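Local structure of sucrose 6(F)-phosphate phosphorylase (Thermoanaerobacterium thermosaccharolyticum DSM 571, 6S9V) at residues I24-S29 and H53-F58; D96-H101 and R209-G214; L269-I274 and F303-C308. The protein is a phosphorylase related to the alpha-amylase family, with a catalytic domain built on a parallel eight-stranded TIM barrel. All coordinates share one frame; numbering follows the deposited sequence.

Contact 1. Residues I24-S29 and H53-F58; sequences ITYPDS and HILPPF. With SO4 (sulfate ion), chain E.
L55 and Y26 make the main apolar contact. Methyl CD1 of L55 sits over the centre of the Y26 ring, 3.6 Å from the ring centroid and 1° off the ring normal. This is a CH-pi contact on one face. With CG anti to the carbonyl carbon (chi1 -70°), L55 swings CD1 over the ring; its CB meets the rim at Y26 CD1. The branch over the ring also meets I24, with L55 CD1 3.9 Å from I24 CG2. A second apolar cluster forms around P27. Its CB lies 4.0 Å from CB of P57, and it also touches I54 CG2. The P27 ring packs against backbone too, with CD 3.3 Å from L55 O.

Two backbone hydrogen bonds join the segments as parallel strands. T25 N gives to H53 O at 3.0 Å, and L55 N gives to T25 O at 2.9 Å. I24 pairs with H53 and T25 with I54. I24 and H53 therefore share one face of the sheet, while T25 and I54 share the other.

The polar contact lies on the I24 and H53 face. H53 ND1 donates to O3 of a sulfate ion at 2.8 Å, with a bent N-H...O angle of 142°. The sulfate sits at the ring edge, near its plane, and I24 CD1 packs against the same oxygen. The other ring nitrogen, NE2, is bound by D96, so both nitrogens of the buried ring have partners. H309 also holds the sulfate.

The segments end the two strands of a beta-alpha-beta unit, 22-25 and 51-54, which helix 34-44 connects. I54 packs outward on helix 81-88, T25 and Y26 touch helix 393-396, and strand 92-97 continues the sheet beyond H53.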
loop_
_atom_site.group_PDB
_atom_site.type_symbol
_atom_site.label_atom_id
_atom_site.label_comp_id
_atom_site.label_asym_id
_atom_site.label_seq_id
_atom_site.Cartn_x
_atom_site.Cartn_y
_atom_site.Cartn_z
ATOM N N ILE A 24 4.133 -3.654 7.708
ATOM C CA ILE A 24 3.853 -4.214 6.390
ATOM C C ILE A 24 4.944 -5.228 6.079
ATOM O O ILE A 24 6.125 -4.879 6.089
ATOM C CB ILE A 24 3.827 -3.147 5.280
ATOM C CG1 ILE A 24 2.856 -2.011 5.596
ATOM C CG2 ILE A 24 3.473 -3.794 3.945
ATOM C CD1 ILE A 24 3.145 -0.757 4.784
ATOM N N THR A 25 4.555 -6.464 5.764
ATOM C CA THR A 25 5.545 -7.490 5.460
ATOM C C THR A 25 4.968 -8.492 4.472
ATOM O O THR A 25 3.754 -8.721 4.427
ATOM C CB THR A 25 6.008 -8.228 6.724
ATOM O OG1 THR A 25 7.075 -9.139 6.406
ATOM C CG2 THR A 25 4.852 -9.017 7.337
ATOM N N TYR A 26 5.845 -9.090 3.681
ATOM C CA TYR A 26 5.458 -10.270 2.942
ATOM C C TYR A 26 5.342 -11.436 3.914
ATOM O O TYR A 26 5.933 -11.419 5.001
ATOM C CB TYR A 26 6.467 -10.587 1.840
ATOM C CG TYR A 26 6.355 -9.681 0.640
ATOM C CD1 TYR A 26 5.359 -9.880 -0.311
ATOM C CD2 TYR A 26 7.240 -8.624 0.452
ATOM C CE1 TYR A 26 5.248 -9.061 -1.417
ATOM C CE2 TYR A 26 7.127 -7.794 -0.651
ATOM C CZ TYR A 26 6.131 -8.019 -1.578
ATOM O OH TYR A 26 6.016 -7.214 -2.685
ATOM N N PRO A 27 4.542 -12.443 3.565
ATOM C CA PRO A 27 4.399 -13.601 4.457
ATOM C C PRO A 27 5.685 -14.366 4.647
ATOM O O PRO A 27 5.819 -15.088 5.644
ATOM C CB PRO A 27 3.336 -14.462 3.757
ATOM C CG PRO A 27 3.362 -14.029 2.334
ATOM C CD PRO A 27 3.720 -12.568 2.347
ATOM N N ASP A 28 6.642 -14.228 3.727
ATOM C CA ASP A 28 7.869 -15.003 3.773
ATOM C C ASP A 28 9.121 -14.158 3.958
ATOM O O ASP A 28 10.220 -14.722 4.028
ATOM C CB ASP A 28 8.007 -15.843 2.494
ATOM C CG ASP A 28 7.911 -15.005 1.221
ATOM O OD1 ASP A 28 7.222 -13.962 1.228
ATOM O OD2 ASP A 28 8.531 -15.389 0.209
ATOM N N SER A 29 8.997 -12.835 4.063
ATOM C CA SER A 29 10.168 -11.969 4.056
ATOM C C SER A 29 10.796 -11.760 5.430
ATOM O O SER A 29 11.874 -11.156 5.509
ATOM C CB SER A 29 9.818 -10.609 3.445
ATOM O OG SER A 29 8.785 -9.958 4.176
ATOM N N HIS A 53 -0.063 -5.697 8.179
ATOM C CA HIS A 53 -0.497 -5.959 6.815
ATOM C C HIS A 53 0.389 -7.073 6.271
ATOM O O HIS A 53 1.585 -6.863 6.048
ATOM C CB HIS A 53 -0.405 -4.719 5.936
ATOM C CG HIS A 53 -0.745 -4.970 4.499
ATOM N ND1 HIS A 53 -0.444 -4.076 3.496
ATOM C CD2 HIS A 53 -1.375 -6.009 3.896
ATOM C CE1 HIS A 53 -0.859 -4.554 2.338
ATOM N NE2 HIS A 53 -1.424 -5.729 2.553
ATOM N N ILE A 54 -0.187 -8.257 6.112
ATOM C CA ILE A 54 0.475 -9.382 5.466
ATOM C C ILE A 54 0.178 -9.287 3.977
ATOM O O ILE A 54 -0.972 -9.444 3.560
ATOM C CB ILE A 54 -0.010 -10.723 6.025
ATOM C CG1 ILE A 54 0.182 -10.802 7.531
ATOM C CG2 ILE A 54 0.737 -11.878 5.340
ATOM C CD1 ILE A 54 -0.515 -12.006 8.151
ATOM N N LEU A 55 1.207 -9.035 3.173
ATOM C CA LEU A 55 1.019 -8.971 1.732
ATOM C C LEU A 55 0.540 -10.338 1.238
ATOM O O LEU A 55 0.700 -11.343 1.933
ATOM C CB LEU A 55 2.308 -8.507 1.061
ATOM C CG LEU A 55 2.552 -7.018 1.393
ATOM C CD1 LEU A 55 4.019 -6.625 1.320
ATOM C CD2 LEU A 55 1.693 -6.150 0.456
ATOM N N PRO A 56 -0.090 -10.384 0.065
ATOM C CA PRO A 56 -0.963 -11.538 -0.298
ATOM C C PRO A 56 -0.325 -12.879 0.006
ATOM O O PRO A 56 0.694 -13.251 -0.598
ATOM C CB PRO A 56 -1.175 -11.343 -1.806
ATOM C CG PRO A 56 -1.121 -9.860 -1.987
ATOM C CD PRO A 56 -0.091 -9.351 -0.990
ATOM N N PRO A 57 -0.901 -13.638 0.947
ATOM C CA PRO A 57 -0.368 -14.962 1.308
ATOM C C PRO A 57 -1.111 -16.143 0.692
ATOM O O PRO A 57 -0.901 -17.270 1.149
ATOM C CB PRO A 57 -0.550 -14.965 2.831
ATOM C CG PRO A 57 -1.879 -14.251 3.006
ATOM C CD PRO A 57 -1.905 -13.176 1.927
ATOM N N PHE A 58 -1.971 -15.918 -0.297
ATOM C CA PHE A 58 -2.731 -16.994 -0.917
ATOM C C PHE A 58 -1.927 -17.623 -2.045
ATOM O O PHE A 58 -1.013 -16.997 -2.590
ATOM C CB PHE A 58 -4.066 -16.441 -1.415
ATOM C CG PHE A 58 -4.641 -15.413 -0.490
ATOM C CD1 PHE A 58 -5.175 -15.787 0.727
ATOM C CD2 PHE A 58 -4.593 -14.067 -0.807
ATOM C CE1 PHE A 58 -5.673 -14.841 1.595
ATOM C CE2 PHE A 58 -5.100 -13.119 0.056
ATOM C CZ PHE A 58 -5.621 -13.507 1.263
HETATM S S SO4 E . 1.270 -1.618 1.237
HETATM O O1 SO4 E . 1.159 -0.227 0.806
HETATM O O2 SO4 E . 0.384 -2.438 0.418
HETATM O O3 SO4 E . 0.884 -1.725 2.643
HETATM O O4 SO4 E . 2.638 -2.088 1.098
#

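Contact 2. Residues D96-H101 and R209-G214; sequences DLMVNH and RLDAVG. With BTB (2-[bis-(2-hydroxy-ethyl)-amino]-2-hydroxymethyl-propane-1,3-diol), chain C.
H101 and D211 meet across the contact at the bound BTB molecule, with the imidazole and carboxylate planes 84° apart. With CG anti to the backbone N (chi1 174°), D211 reaches BTB and takes a hydroxyl on each oxygen. BTB O4 donates to D211 OD1 at 2.5 Å, BTB O3 to D211 OD2 at 2.6 Å. H101 NE2 points at O3 from the ring edge, but this bond is weak, at 3.0 Å. A212 adds an apolar touch, its CB resting on BTB C4.

The next shell holds these groups in place. N100 ND2 donates to H101 ND1 at 3.1 Å, nearly in the ring plane, which fixes the ring's rotation. A water accepts from N100 N and donates to D211 O and OD2. R209 NH1 donates to D211 OD1 at 3.2 Å, on the anti side of the carboxylate. The same nitrogen reaches across to D96 OD2 at 2.8 Å, tilted out of the guanidinium plane. D96, R209 and D211 thus form a salt-bridge network. D96 OD1 is taken by H53, and R209 NE is salt-bridged to the sulfate ion.

These residues lie at the C-terminal ends of strands 92-97 and 207-210, the third and fourth of the TIM barrel, where such barrels carry their active sites. The strands run parallel, pairing D96 with R209 and L97 with L210. L97 N gives to R209 O, and D211 N gives to L97 O.

Behind the polar side, V99 CG1 packs on L210 CD2 at 3.8 Å, while V99 CG2 touches D211 O at 3.5 Å. L97 leans on helix 187-202. V99 and V213 both reach F234 of helix 230-244. D211 begins the bend of a type II turn, L210 to V213, and A212 N in that turn is bound by E252.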
loop_
_atom_site.group_PDB
_atom_site.type_symbol
_atom_site.label_atom_id
_atom_site.label_comp_id
_atom_site.label_asym_id
_atom_site.label_seq_id
_atom_site.Cartn_x
_atom_site.Cartn_y
_atom_site.Cartn_z
ATOM N N ASP A 96 -5.109 -8.272 1.671
ATOM C CA ASP A 96 -5.491 -7.771 0.358
ATOM C C ASP A 96 -6.641 -8.566 -0.240
ATOM O O ASP A 96 -6.651 -9.801 -0.194
ATOM C CB ASP A 96 -4.321 -7.864 -0.629
ATOM C CG ASP A 96 -3.194 -6.934 -0.295
ATOM O OD1 ASP A 96 -2.346 -7.281 0.554
ATOM O OD2 ASP A 96 -3.156 -5.858 -0.911
ATOM N N LEU A 97 -7.569 -7.848 -0.868
ATOM C CA LEU A 97 -8.564 -8.425 -1.762
ATOM C C LEU A 97 -8.273 -7.898 -3.162
ATOM O O LEU A 97 -8.273 -6.682 -3.384
ATOM C CB LEU A 97 -9.982 -8.058 -1.321
ATOM C CG LEU A 97 -11.114 -8.541 -2.225
ATOM C CD1 LEU A 97 -11.062 -10.066 -2.350
ATOM C CD2 LEU A 97 -12.457 -8.081 -1.684
ATOM N N MET A 98 -7.981 -8.803 -4.090
ATOM C CA MET A 98 -7.680 -8.406 -5.467
ATOM C C MET A 98 -9.005 -8.257 -6.209
ATOM O O MET A 98 -9.445 -9.121 -6.975
ATOM C CB MET A 98 -6.747 -9.411 -6.125
ATOM C CG MET A 98 -5.248 -9.106 -5.889
ATOM S SD MET A 98 -4.702 -8.912 -4.160
ATOM C CE MET A 98 -4.806 -10.606 -3.564
ATOM N N VAL A 99 -9.659 -7.115 -5.975
ATOM C CA VAL A 99 -10.971 -6.905 -6.564
ATOM C C VAL A 99 -10.904 -6.830 -8.084
ATOM O O VAL A 99 -11.932 -7.000 -8.749
ATOM C CB VAL A 99 -11.660 -5.631 -6.024
ATOM C CG1 VAL A 99 -12.056 -5.802 -4.569
ATOM C CG2 VAL A 99 -10.767 -4.411 -6.208
ATOM N N ASN A 100 -9.726 -6.570 -8.660
ATOM C CA ASN A 100 -9.638 -6.352 -10.098
ATOM C C ASN A 100 -9.356 -7.617 -10.894
ATOM O O ASN A 100 -9.737 -7.685 -12.067
ATOM C CB ASN A 100 -8.551 -5.310 -10.422
ATOM C CG ASN A 100 -8.505 -4.950 -11.904
ATOM O OD1 ASN A 100 -9.432 -4.341 -12.438
ATOM N ND2 ASN A 100 -7.410 -5.312 -12.571
ATOM N N HIS A 101 -8.703 -8.621 -10.307
ATOM C CA HIS A 101 -8.239 -9.747 -11.113
ATOM C C HIS A 101 -7.995 -10.978 -10.256
ATOM O O HIS A 101 -7.830 -10.895 -9.034
ATOM C CB HIS A 101 -6.965 -9.382 -11.888
ATOM C CG HIS A 101 -5.903 -8.750 -11.040
ATOM N ND1 HIS A 101 -5.643 -7.396 -11.060
ATOM C CD2 HIS A 101 -5.036 -9.287 -10.147
ATOM C CE1 HIS A 101 -4.663 -7.126 -10.214
ATOM N NE2 HIS A 101 -4.277 -8.258 -9.648
ATOM N N ARG A 209 -7.512 -4.361 2.253
ATOM C CA ARG A 209 -6.998 -3.453 1.245
ATOM C C ARG A 209 -7.555 -3.860 -0.112
ATOM O O ARG A 209 -7.420 -5.017 -0.523
ATOM C CB ARG A 209 -5.469 -3.515 1.238
ATOM C CG ARG A 209 -4.748 -2.720 0.145
ATOM C CD ARG A 209 -3.240 -2.977 0.274
ATOM N NE ARG A 209 -2.402 -2.185 -0.628
ATOM C CZ ARG A 209 -2.180 -2.476 -1.908
ATOM N NH1 ARG A 209 -2.762 -3.536 -2.467
ATOM N NH2 ARG A 209 -1.383 -1.699 -2.630
ATOM N N LEU A 210 -8.179 -2.913 -0.806
ATOM C CA LEU A 210 -8.711 -3.157 -2.144
ATOM C C LEU A 210 -7.622 -2.839 -3.161
ATOM O O LEU A 210 -7.423 -1.683 -3.546
ATOM C CB LEU A 210 -9.958 -2.319 -2.386
ATOM C CG LEU A 210 -11.151 -2.592 -1.466
ATOM C CD1 LEU A 210 -12.384 -1.919 -2.011
ATOM C CD2 LEU A 210 -11.411 -4.081 -1.285
ATOM N N ASP A 211 -6.941 -3.880 -3.626
ATOM C CA ASP A 211 -5.846 -3.715 -4.567
ATOM C C ASP A 211 -6.366 -3.259 -5.928
ATOM O O ASP A 211 -7.340 -3.809 -6.448
ATOM C CB ASP A 211 -5.096 -5.038 -4.713
ATOM C CG ASP A 211 -4.025 -4.984 -5.780
ATOM O OD1 ASP A 211 -3.039 -4.244 -5.593
ATOM O OD2 ASP A 211 -4.159 -5.690 -6.803
ATOM N N ALA A 212 -5.712 -2.247 -6.500
ATOM C CA ALA A 212 -5.977 -1.817 -7.869
ATOM C C ALA A 212 -7.456 -1.505 -8.080
ATOM O O ALA A 212 -7.992 -1.682 -9.171
ATOM C CB ALA A 212 -5.501 -2.871 -8.876
ATOM N N VAL A 213 -8.125 -1.005 -7.037
ATOM C CA VAL A 213 -9.566 -0.794 -7.136
ATOM C C VAL A 213 -9.895 0.219 -8.227
ATOM O O VAL A 213 -10.960 0.143 -8.857
ATOM C CB VAL A 213 -10.135 -0.364 -5.766
ATOM C CG1 VAL A 213 -9.631 1.015 -5.368
ATOM C CG2 VAL A 213 -11.668 -0.409 -5.792
ATOM N N GLY A 214 -8.977 1.140 -8.519
ATOM C CA GLY A 214 -9.255 2.135 -9.539
ATOM C C GLY A 214 -9.495 1.563 -10.920
ATOM O O GLY A 214 -10.036 2.261 -11.785
HETATM C C1 BTB C . -0.774 -5.306 -10.379
HETATM O O1 BTB C . 0.391 -6.032 -10.660
HETATM C C2 BTB C . -0.724 -4.785 -8.933
HETATM C C3 BTB C . -0.966 -5.950 -7.975
HETATM O O3 BTB C . -2.221 -6.539 -8.270
HETATM C C4 BTB C . -1.867 -3.779 -8.741
HETATM O O4 BTB C . -1.713 -3.216 -7.469
HETATM N N BTB C . 0.566 -4.102 -8.630
HETATM C C5 BTB C . 0.934 -3.138 -9.672
HETATM C C6 BTB C . 1.755 -2.009 -9.040
HETATM O O6 BTB C . 0.948 -1.327 -8.112
HETATM C C7 BTB C . 1.699 -4.985 -8.360
HETATM C C8 BTB C . 1.952 -5.079 -6.840
HETATM O O8 BTB C . 1.597 -3.864 -6.225
HETATM O O HOH W 1 -6.896 -6.267 -7.620
#

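Contact 3. Residues L269-I274 and F303-C308; sequences LIYDFI and FTMLDC
M305 lays its terminal methyl against two aromatic rings of the other segment. CE is 3.2 Å from CD1 of Y271, a tight approach, and touches CB and CG of that residue as well. The same methyl lies 3.5 Å from CE1 of F273. The M305 side chain leaves the backbone in the crowded position, with CG between N and the carbonyl carbon (chi1 72°). The bend at chi3 (93°) then brings CE up to both rings, obliquely to each. The sulfur makes an oblique Met-aromatic contact, SD being 5.2 Å from the centroid of the F273 ring. One face of the F273 ring takes CB of Y271, and H254 stacks on the same ring.

F303 is the other large side chain here. Its CB packs at 3.9 Å on CD1 of Y271, and its ring turns an edge to CD1 of L269.

The backbones pair as the sixth and seventh strands of the TIM barrel, 269-271 and 302-304. F303 N gives to I270 O at 3.0 Å, and D272 N gives to F303 O at 2.9 Å. Y271 and F303 are bridge partners on one face of the sheet. Further along the chain a water takes over, donating to D272 O and accepting from M305 N.

D272 turns its side chain to the start of helix 275-285. OD1 accepts from I274 N at 3.2 Å, a capping bond, and also from L275 N. Y294 adds a hydrogen bond to OD1, while R298 forms a salt bridge with OD2, so the buried carboxylate has partners on both oxygens. On the other side of strand 302-304, F303 packs on I388 and Q390 of strand 388-392. I270 faces away from 303-308 and touches Q260 and L263 of helix 257-265.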
loop_
_atom_site.group_PDB
_atom_site.type_symbol
_atom_site.label_atom_id
_atom_site.label_comp_id
_atom_site.label_asym_id
_atom_site.label_seq_id
_atom_site.Cartn_x
_atom_site.Cartn_y
_atom_site.Cartn_z
ATOM N N LEU A 269 -11.508 5.110 3.643
ATOM C CA LEU A 269 -10.109 5.128 4.056
ATOM C C LEU A 269 -9.186 5.040 2.844
ATOM O O LEU A 269 -9.428 4.266 1.917
ATOM C CB LEU A 269 -9.814 3.969 5.010
ATOM C CG LEU A 269 -10.542 4.001 6.358
ATOM C CD1 LEU A 269 -10.466 2.662 7.067
ATOM C CD2 LEU A 269 -9.923 5.084 7.228
ATOM N N ILE A 270 -8.123 5.843 2.867
ATOM C CA ILE A 270 -7.153 5.901 1.782
ATOM C C ILE A 270 -5.741 5.815 2.346
ATOM O O ILE A 270 -5.502 5.970 3.544
ATOM C CB ILE A 270 -7.288 7.186 0.934
ATOM C CG1 ILE A 270 -7.029 8.425 1.799
ATOM C CG2 ILE A 270 -8.667 7.251 0.278
ATOM C CD1 ILE A 270 -6.879 9.712 1.008
ATOM N N TYR A 271 -4.793 5.602 1.433
ATOM C CA TYR A 271 -3.380 5.688 1.747
ATOM C C TYR A 271 -2.875 7.103 1.498
ATOM O O TYR A 271 -3.254 7.750 0.519
ATOM C CB TYR A 271 -2.561 4.734 0.885
ATOM C CG TYR A 271 -2.623 3.289 1.289
ATOM C CD1 TYR A 271 -1.911 2.830 2.391
ATOM C CD2 TYR A 271 -3.364 2.377 0.554
ATOM C CE1 TYR A 271 -1.948 1.500 2.756
ATOM C CE2 TYR A 271 -3.412 1.048 0.912
ATOM C CZ TYR A 271 -2.698 0.613 2.013
ATOM O OH TYR A 271 -2.741 -0.708 2.379
ATOM N N ASP A 272 -1.973 7.556 2.354
ATOM C CA ASP A 272 -1.317 8.841 2.144
ATOM C C ASP A 272 -0.156 8.615 1.178
ATOM O O ASP A 272 0.950 8.265 1.579
ATOM C CB ASP A 272 -0.844 9.430 3.466
ATOM C CG ASP A 272 -0.395 10.875 3.325
ATOM O OD1 ASP A 272 0.013 11.256 2.210
ATOM O OD2 ASP A 272 -0.471 11.633 4.318
ATOM N N PHE A 273 -0.422 8.795 -0.116
ATOM C CA PHE A 273 0.602 8.613 -1.143
ATOM C C PHE A 273 1.348 9.899 -1.482
ATOM O O PHE A 273 2.196 9.891 -2.386
ATOM C CB PHE A 273 -0.027 8.020 -2.405
ATOM C CG PHE A 273 -0.362 6.536 -2.292
ATOM C CD1 PHE A 273 0.524 5.634 -1.697
ATOM C CD2 PHE A 273 -1.566 6.056 -2.777
ATOM C CE1 PHE A 273 0.216 4.283 -1.608
ATOM C CE2 PHE A 273 -1.883 4.706 -2.690
ATOM C CZ PHE A 273 -0.998 3.818 -2.105
ATOM N N ILE A 274 1.066 10.990 -0.780
ATOM C CA ILE A 274 1.757 12.262 -0.987
ATOM C C ILE A 274 2.883 12.430 0.028
ATOM O O ILE A 274 3.934 13.009 -0.293
ATOM C CB ILE A 274 0.758 13.425 -0.908
ATOM C CG1 ILE A 274 -0.186 13.392 -2.112
ATOM C CG2 ILE A 274 1.470 14.768 -0.857
ATOM C CD1 ILE A 274 -1.447 14.203 -1.924
ATOM N N PHE A 303 -3.916 6.120 6.027
ATOM C CA PHE A 303 -2.817 5.283 6.483
ATOM C C PHE A 303 -1.529 5.875 5.937
ATOM O O PHE A 303 -1.388 6.024 4.717
ATOM C CB PHE A 303 -3.001 3.847 6.018
ATOM C CG PHE A 303 -4.008 3.086 6.819
ATOM C CD1 PHE A 303 -5.355 3.370 6.702
ATOM C CD2 PHE A 303 -3.606 2.093 7.690
ATOM C CE1 PHE A 303 -6.290 2.663 7.437
ATOM C CE2 PHE A 303 -4.531 1.385 8.430
ATOM C CZ PHE A 303 -5.875 1.672 8.308
ATOM N N THR A 304 -0.618 6.248 6.833
ATOM C CA THR A 304 0.625 6.877 6.412
ATOM C C THR A 304 1.738 5.849 6.265
ATOM O O THR A 304 1.715 4.764 6.855
ATOM C CB THR A 304 1.080 7.958 7.393
ATOM O OG1 THR A 304 1.435 7.362 8.647
ATOM C CG2 THR A 304 -0.010 8.995 7.599
ATOM N N MET A 305 2.726 6.214 5.457
ATOM C CA MET A 305 3.862 5.350 5.206
ATOM C C MET A 305 4.990 6.230 4.711
ATOM O O MET A 305 4.772 7.356 4.262
ATOM C CB MET A 305 3.528 4.275 4.174
ATOM C CG MET A 305 3.393 4.847 2.763
ATOM S SD MET A 305 2.552 3.736 1.633
ATOM C CE MET A 305 0.880 4.338 1.823
ATOM N N LEU A 306 6.208 5.709 4.823
ATOM C CA LEU A 306 7.316 6.204 4.023
ATOM C C LEU A 306 7.579 5.220 2.888
ATOM O O LEU A 306 7.365 5.550 1.719
ATOM C CB LEU A 306 8.560 6.413 4.892
ATOM C CG LEU A 306 8.419 7.396 6.060
ATOM C CD1 LEU A 306 9.707 7.485 6.859
ATOM C CD2 LEU A 306 8.016 8.774 5.583
ATOM N N ASP A 307 7.966 3.993 3.233
ATOM C CA ASP A 307 8.106 2.902 2.286
ATOM C C ASP A 307 6.916 1.943 2.380
ATOM O O ASP A 307 6.190 1.894 3.376
ATOM C CB ASP A 307 9.419 2.137 2.512
ATOM C CG ASP A 307 9.659 1.754 3.969
ATOM O OD1 ASP A 307 8.882 2.169 4.858
ATOM O OD2 ASP A 307 10.639 1.013 4.225
ATOM N N CYS A 308 6.704 1.208 1.292
ATOM C CA CYS A 308 5.762 0.095 1.231
ATOM C C CYS A 308 6.339 -0.918 0.245
ATOM O O CYS A 308 7.513 -0.838 -0.128
ATOM C CB CYS A 308 4.361 0.590 0.849
ATOM S SG CYS A 308 4.204 1.225 -0.833
HETATM O O HOH W 2 2.312 8.304 3.888
#

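How the contacts relate
The three contacts follow one another along the chain and lie on one closed parallel sheet, the TIM barrel. Contact 1 joins its first and second strands, contact 2 the third and fourth, and contact 3 the sixth and seventh. Their centres are about 15 Å (1 to 2), 17 Å (1 to 3) and 16 Å (2 to 3) apart, so they are spread around the barrel. They converge on its inside. CD of R209 packs at 3.1 Å against OH of Y271, and H53 touches both R209 and Y271. Their inward side chains meet around the sulfate, and contact 2 also binds BTB, consistent with a pocket at the C-terminal end of the barrel.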